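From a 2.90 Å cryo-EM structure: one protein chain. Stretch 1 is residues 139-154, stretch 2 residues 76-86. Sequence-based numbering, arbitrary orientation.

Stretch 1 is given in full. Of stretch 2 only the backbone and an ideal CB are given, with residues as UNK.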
# COMPACT_ATOMS: atom_id res chain seq x y z
N ARG B 139 -34.95 16.50 -45.21
CA ARG B 139 -36.09 17.13 -44.57
C ARG B 139 -35.74 18.53 -44.08
O ARG B 139 -36.51 19.48 -44.28
CB ARG B 139 -36.59 16.27 -43.41
CG ARG B 139 -37.94 16.69 -42.86
CD ARG B 139 -38.76 15.49 -42.45
NE ARG B 139 -38.06 14.67 -41.46
CZ ARG B 139 -38.36 14.64 -40.16
NH1 ARG B 139 -39.36 15.38 -39.70
NH2 ARG B 139 -37.67 13.87 -39.34
N VAL B 140 -34.57 18.69 -43.45
CA VAL B 140 -34.08 20.02 -43.13
C VAL B 140 -33.77 20.79 -44.40
O VAL B 140 -34.01 22.00 -44.49
CB VAL B 140 -32.84 19.93 -42.21
CG1 VAL B 140 -32.25 21.30 -41.97
CG2 VAL B 140 -33.21 19.28 -40.89
N ALA B 141 -33.23 20.10 -45.41
CA ALA B 141 -32.98 20.74 -46.70
C ALA B 141 -34.26 21.17 -47.39
O ALA B 141 -34.21 21.99 -48.31
CB ALA B 141 -32.18 19.80 -47.60
N GLY B 142 -35.41 20.64 -46.97
CA GLY B 142 -36.69 21.03 -47.53
C GLY B 142 -37.04 22.46 -47.20
O GLY B 142 -36.48 23.08 -46.29
N PRO B 143 -37.99 23.04 -47.96
CA PRO B 143 -38.33 24.45 -47.76
C PRO B 143 -39.35 24.69 -46.65
O PRO B 143 -40.32 25.43 -46.84
CB PRO B 143 -38.89 24.86 -49.13
CG PRO B 143 -39.50 23.61 -49.66
CD PRO B 143 -38.70 22.45 -49.11
N ASP B 144 -39.14 24.06 -45.50
CA ASP B 144 -39.98 24.29 -44.33
C ASP B 144 -39.20 24.53 -43.04
O ASP B 144 -39.81 24.99 -42.07
CB ASP B 144 -40.95 23.12 -44.11
CG ASP B 144 -40.24 21.78 -43.94
OD1 ASP B 144 -39.02 21.76 -43.68
OD2 ASP B 144 -40.92 20.74 -44.07
N CYS B 145 -37.90 24.28 -43.04
CA CYS B 145 -37.09 24.52 -41.84
C CYS B 145 -36.74 26.00 -41.68
O CYS B 145 -36.45 26.68 -42.67
CB CYS B 145 -35.82 23.67 -41.87
SG CYS B 145 -35.48 22.76 -40.35
N GLN B 146 -36.77 26.50 -40.45
CA GLN B 146 -36.45 27.90 -40.18
C GLN B 146 -35.14 28.06 -39.43
O GLN B 146 -34.28 28.83 -39.86
CB GLN B 146 -37.60 28.57 -39.41
CG GLN B 146 -38.90 28.68 -40.18
CD GLN B 146 -39.94 29.50 -39.43
OE1 GLN B 146 -40.71 28.96 -38.64
NE2 GLN B 146 -39.95 30.80 -39.68
N ARG B 147 -34.97 27.35 -38.32
CA ARG B 147 -33.79 27.48 -37.48
C ARG B 147 -33.50 26.14 -36.82
O ARG B 147 -34.22 25.16 -37.01
CB ARG B 147 -33.98 28.57 -36.42
CG ARG B 147 -34.02 29.99 -36.94
CD ARG B 147 -34.46 30.95 -35.85
NE ARG B 147 -35.91 31.11 -35.83
CZ ARG B 147 -36.68 30.82 -34.79
NH1 ARG B 147 -37.99 31.00 -34.87
NH2 ARG B 147 -36.14 30.36 -33.68
N ILE B 148 -32.42 26.11 -36.04
CA ILE B 148 -32.07 25.00 -35.16
C ILE B 148 -31.48 25.61 -33.90
O ILE B 148 -30.48 26.33 -33.97
CB ILE B 148 -31.07 24.02 -35.80
CG1 ILE B 148 -31.66 23.36 -37.04
CG2 ILE B 148 -30.66 22.96 -34.79
CD1 ILE B 148 -30.66 22.56 -37.84
N GLU B 149 -32.09 25.33 -32.75
CA GLU B 149 -31.73 25.98 -31.49
C GLU B 149 -31.28 24.93 -30.48
O GLU B 149 -32.06 24.06 -30.11
CB GLU B 149 -32.90 26.80 -30.96
CG GLU B 149 -33.20 28.03 -31.81
CD GLU B 149 -34.42 28.79 -31.35
OE1 GLU B 149 -35.18 28.24 -30.53
OE2 GLU B 149 -34.62 29.93 -31.82
N ILE B 150 -30.04 25.05 -30.02
CA ILE B 150 -29.33 23.93 -29.40
C ILE B 150 -29.06 24.20 -27.93
O ILE B 150 -27.96 23.92 -27.43
CB ILE B 150 -28.03 23.63 -30.17
CG1 ILE B 150 -28.28 23.77 -31.68
CG2 ILE B 150 -27.57 22.21 -29.91
CD1 ILE B 150 -27.05 23.53 -32.52
N THR B 151 -30.04 24.77 -27.23
CA THR B 151 -29.84 25.30 -25.89
C THR B 151 -29.28 24.25 -24.94
O THR B 151 -29.63 23.07 -25.02
CB THR B 151 -31.16 25.85 -25.34
OG1 THR B 151 -31.68 26.84 -26.25
CG2 THR B 151 -30.96 26.50 -23.99
N SER B 152 -28.39 24.68 -24.04
CA SER B 152 -27.79 23.78 -23.06
C SER B 152 -27.49 24.57 -21.79
O SER B 152 -26.65 25.47 -21.81
CB SER B 152 -26.52 23.14 -23.61
OG SER B 152 -25.91 22.30 -22.64
N ASN B 153 -28.16 24.23 -20.70
CA ASN B 153 -28.00 24.93 -19.43
C ASN B 153 -28.25 23.94 -18.30
O ASN B 153 -28.24 22.72 -18.51
CB ASN B 153 -28.92 26.16 -19.37
CG ASN B 153 -30.33 25.86 -19.83
OD1 ASN B 153 -30.69 24.70 -20.04
ND2 ASN B 153 -31.13 26.90 -20.00
N LEU B 154 -28.48 24.46 -17.09
CA LEU B 154 -28.70 23.62 -15.91
C LEU B 154 -30.00 22.83 -15.96
O LEU B 154 -30.17 21.91 -15.17
CB LEU B 154 -28.68 24.48 -14.65
CG LEU B 154 -27.37 25.12 -14.21
CD1 LEU B 154 -27.61 26.09 -13.07
CD2 LEU B 154 -26.39 24.05 -13.78
N UNK B 76 -19.07 25.71 -19.56
CA UNK B 76 -19.67 27.03 -19.36
C UNK B 76 -20.87 26.98 -18.42
O UNK B 76 -21.18 25.93 -17.87
CB UNK B 76 -20.09 27.62 -20.71
N UNK B 77 -21.53 28.12 -18.24
CA UNK B 77 -22.81 28.15 -17.53
C UNK B 77 -23.97 27.84 -18.47
O UNK B 77 -24.80 26.97 -18.19
CB UNK B 77 -23.02 29.51 -16.87
N UNK B 78 -24.05 28.56 -19.59
CA UNK B 78 -25.11 28.39 -20.57
C UNK B 78 -24.50 28.43 -21.96
O UNK B 78 -23.50 29.11 -22.20
CB UNK B 78 -26.19 29.46 -20.41
N UNK B 79 -25.12 27.69 -22.89
CA UNK B 79 -24.69 27.68 -24.28
C UNK B 79 -25.93 27.73 -25.16
O UNK B 79 -26.73 26.79 -25.15
CB UNK B 79 -23.84 26.45 -24.59
N UNK B 80 -26.09 28.81 -25.91
CA UNK B 80 -27.23 28.98 -26.81
C UNK B 80 -26.71 29.17 -28.22
O UNK B 80 -25.95 30.11 -28.49
CB UNK B 80 -28.10 30.16 -26.39
N UNK B 81 -27.12 28.29 -29.13
CA UNK B 81 -26.71 28.35 -30.52
C UNK B 81 -27.94 28.28 -31.41
O UNK B 81 -28.78 27.39 -31.23
CB UNK B 81 -25.73 27.22 -30.85
N UNK B 82 -28.04 29.20 -32.36
CA UNK B 82 -29.13 29.23 -33.33
C UNK B 82 -28.53 29.21 -34.73
O UNK B 82 -27.97 30.21 -35.19
CB UNK B 82 -30.02 30.46 -33.13
N UNK B 83 -28.66 28.07 -35.40
CA UNK B 83 -28.10 27.85 -36.73
C UNK B 83 -29.26 27.80 -37.72
O UNK B 83 -30.15 26.95 -37.58
CB UNK B 83 -27.27 26.57 -36.78
N UNK B 84 -29.32 28.68 -38.71
CA UNK B 84 -30.39 28.61 -39.70
C UNK B 84 -30.32 27.33 -40.52
O UNK B 84 -29.26 26.72 -40.67
CB UNK B 84 -30.33 29.82 -40.63
N UNK B 85 -31.47 26.93 -41.07
CA UNK B 85 -31.54 25.74 -41.91
C UNK B 85 -31.17 26.02 -43.36
O UNK B 85 -31.30 25.14 -44.20
CB UNK B 85 -32.95 25.14 -41.85
N UNK B 86 -30.68 27.23 -43.66
CA UNK B 86 -30.21 27.60 -44.99
C UNK B 86 -28.71 27.38 -45.18
O UNK B 86 -28.20 27.66 -46.26
CB UNK B 86 -30.55 29.07 -45.26

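The axes of the short strands 147-149 and 80-84 approach to 4.5 Å, with 161° between their N-to-C directions, nearly antiparallel, so positions 78 to 84 can be read against a register partner.

Position 76 has nothing of stretch 1 within 5.5 Å of its ideal CB, and its phi of -83° admits most residues, proline included; it is Pro 76. At 77 the CB is free of stretch 1, although the backbone O comes within 4.0 Å of Asn 153 CA, and many residues would do. In Leu 77, CD2 comes no nearer than 6.1 Å, to Leu 154 CD1.

At 78, the ideal CB lies 4.4 Å from Asn 153 CB and points sideways, which suits a polar or flexible chain. The residue is Glu 78, its CG 4.1 Å from Asn 153 CB.

Position 79 is fixed mainly by its backbone: N donates to Ser 152 O at 2.9 Å, and O accepts from Ser 152 N at 2.9 Å. Any residue with a free amide would serve; a proline would lose the first bond. The residue is Leu 79, directed sideways.

At 80, the nearest atom of stretch 1 to the ideal CB is Thr 151 OG1, at 4.9 Å; beta-branched or polar residues fit the extended backbone, and Thr 80 is found.

Position 81 offers its O to Ile 150 N at 2.9 Å, while its ideal CB is 4.3 Å from Ile 150 CD1. A small or modest apolar group suits this methyl neighbour, and Ala 81 supplies one.

The CB of 82 lies 4.2 Å from Glu 149 CG, on the face where Arg 147 NH2 and Glu 149 OE2 form a salt bridge (2.4 Å). Polar or beta-branched residues are plausible. In Thr 82, CG2 packs 4.1 Å from Glu 149 CG.

Position 83 points to the other face, that of Ile 148. Its N donates to Ile 148 O (2.9 Å, 163°), a bond proline could not make; the return bond, Ile 148 N to its O, is weak (2.9 Å, 119°). An aliphatic residue is favoured, and Val 83 places CG2 4.5 Å from Ile 150 CD1.

At 84, phi of -65° permits proline, and no bond to stretch 1 requires an amide hydrogen. Pro 84 occupies it.

Position 85 points toward stretch 1, its CB a tight 3.2 Å from Cys 145 CB. A compact side chain is favoured, and the neighbouring sulfur makes cysteine one candidate. In Cys 85, SG lies 2.8 Å from Cys 145 SG and 3.7 Å from Ile 148 CG1.

Position 86 turns away; many residues would do, and Ser 86 is present.

Stretch 2, residues 76-86: PLELTATVPCS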
# COMPACT_ATOMS: atom_id res chain seq x y z
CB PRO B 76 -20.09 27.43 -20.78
CG PRO B 76 -20.43 26.13 -21.42
CD PRO B 76 -19.49 25.10 -20.83
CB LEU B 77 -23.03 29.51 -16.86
CG LEU B 77 -22.16 29.87 -15.67
CD1 LEU B 77 -22.44 31.30 -15.24
CD2 LEU B 77 -22.43 28.91 -14.53
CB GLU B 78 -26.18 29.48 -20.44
CG GLU B 78 -26.79 29.59 -19.05
CD GLU B 78 -27.44 30.93 -18.80
OE1 GLU B 78 -27.19 31.53 -17.74
OE2 GLU B 78 -28.21 31.39 -19.68
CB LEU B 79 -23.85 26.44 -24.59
CG LEU B 79 -23.10 26.37 -25.93
CD1 LEU B 79 -21.86 25.52 -25.78
CD2 LEU B 79 -23.98 25.82 -27.04
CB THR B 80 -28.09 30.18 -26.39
OG1 THR B 80 -27.48 31.39 -26.85
CG2 THR B 80 -28.24 30.24 -24.88
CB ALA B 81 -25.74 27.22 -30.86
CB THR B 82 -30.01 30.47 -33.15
OG1 THR B 82 -29.40 31.59 -33.80
CG2 THR B 82 -30.19 30.79 -31.67
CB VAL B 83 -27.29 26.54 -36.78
CG1 VAL B 83 -26.71 26.33 -38.16
CG2 VAL B 83 -26.20 26.57 -35.72
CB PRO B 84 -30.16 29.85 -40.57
CG PRO B 84 -28.74 30.25 -40.32
CD PRO B 84 -28.46 29.86 -38.91
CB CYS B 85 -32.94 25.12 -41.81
SG CYS B 85 -33.32 24.50 -40.15
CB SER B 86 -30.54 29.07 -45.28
OG SER B 86 -29.77 29.93 -44.45
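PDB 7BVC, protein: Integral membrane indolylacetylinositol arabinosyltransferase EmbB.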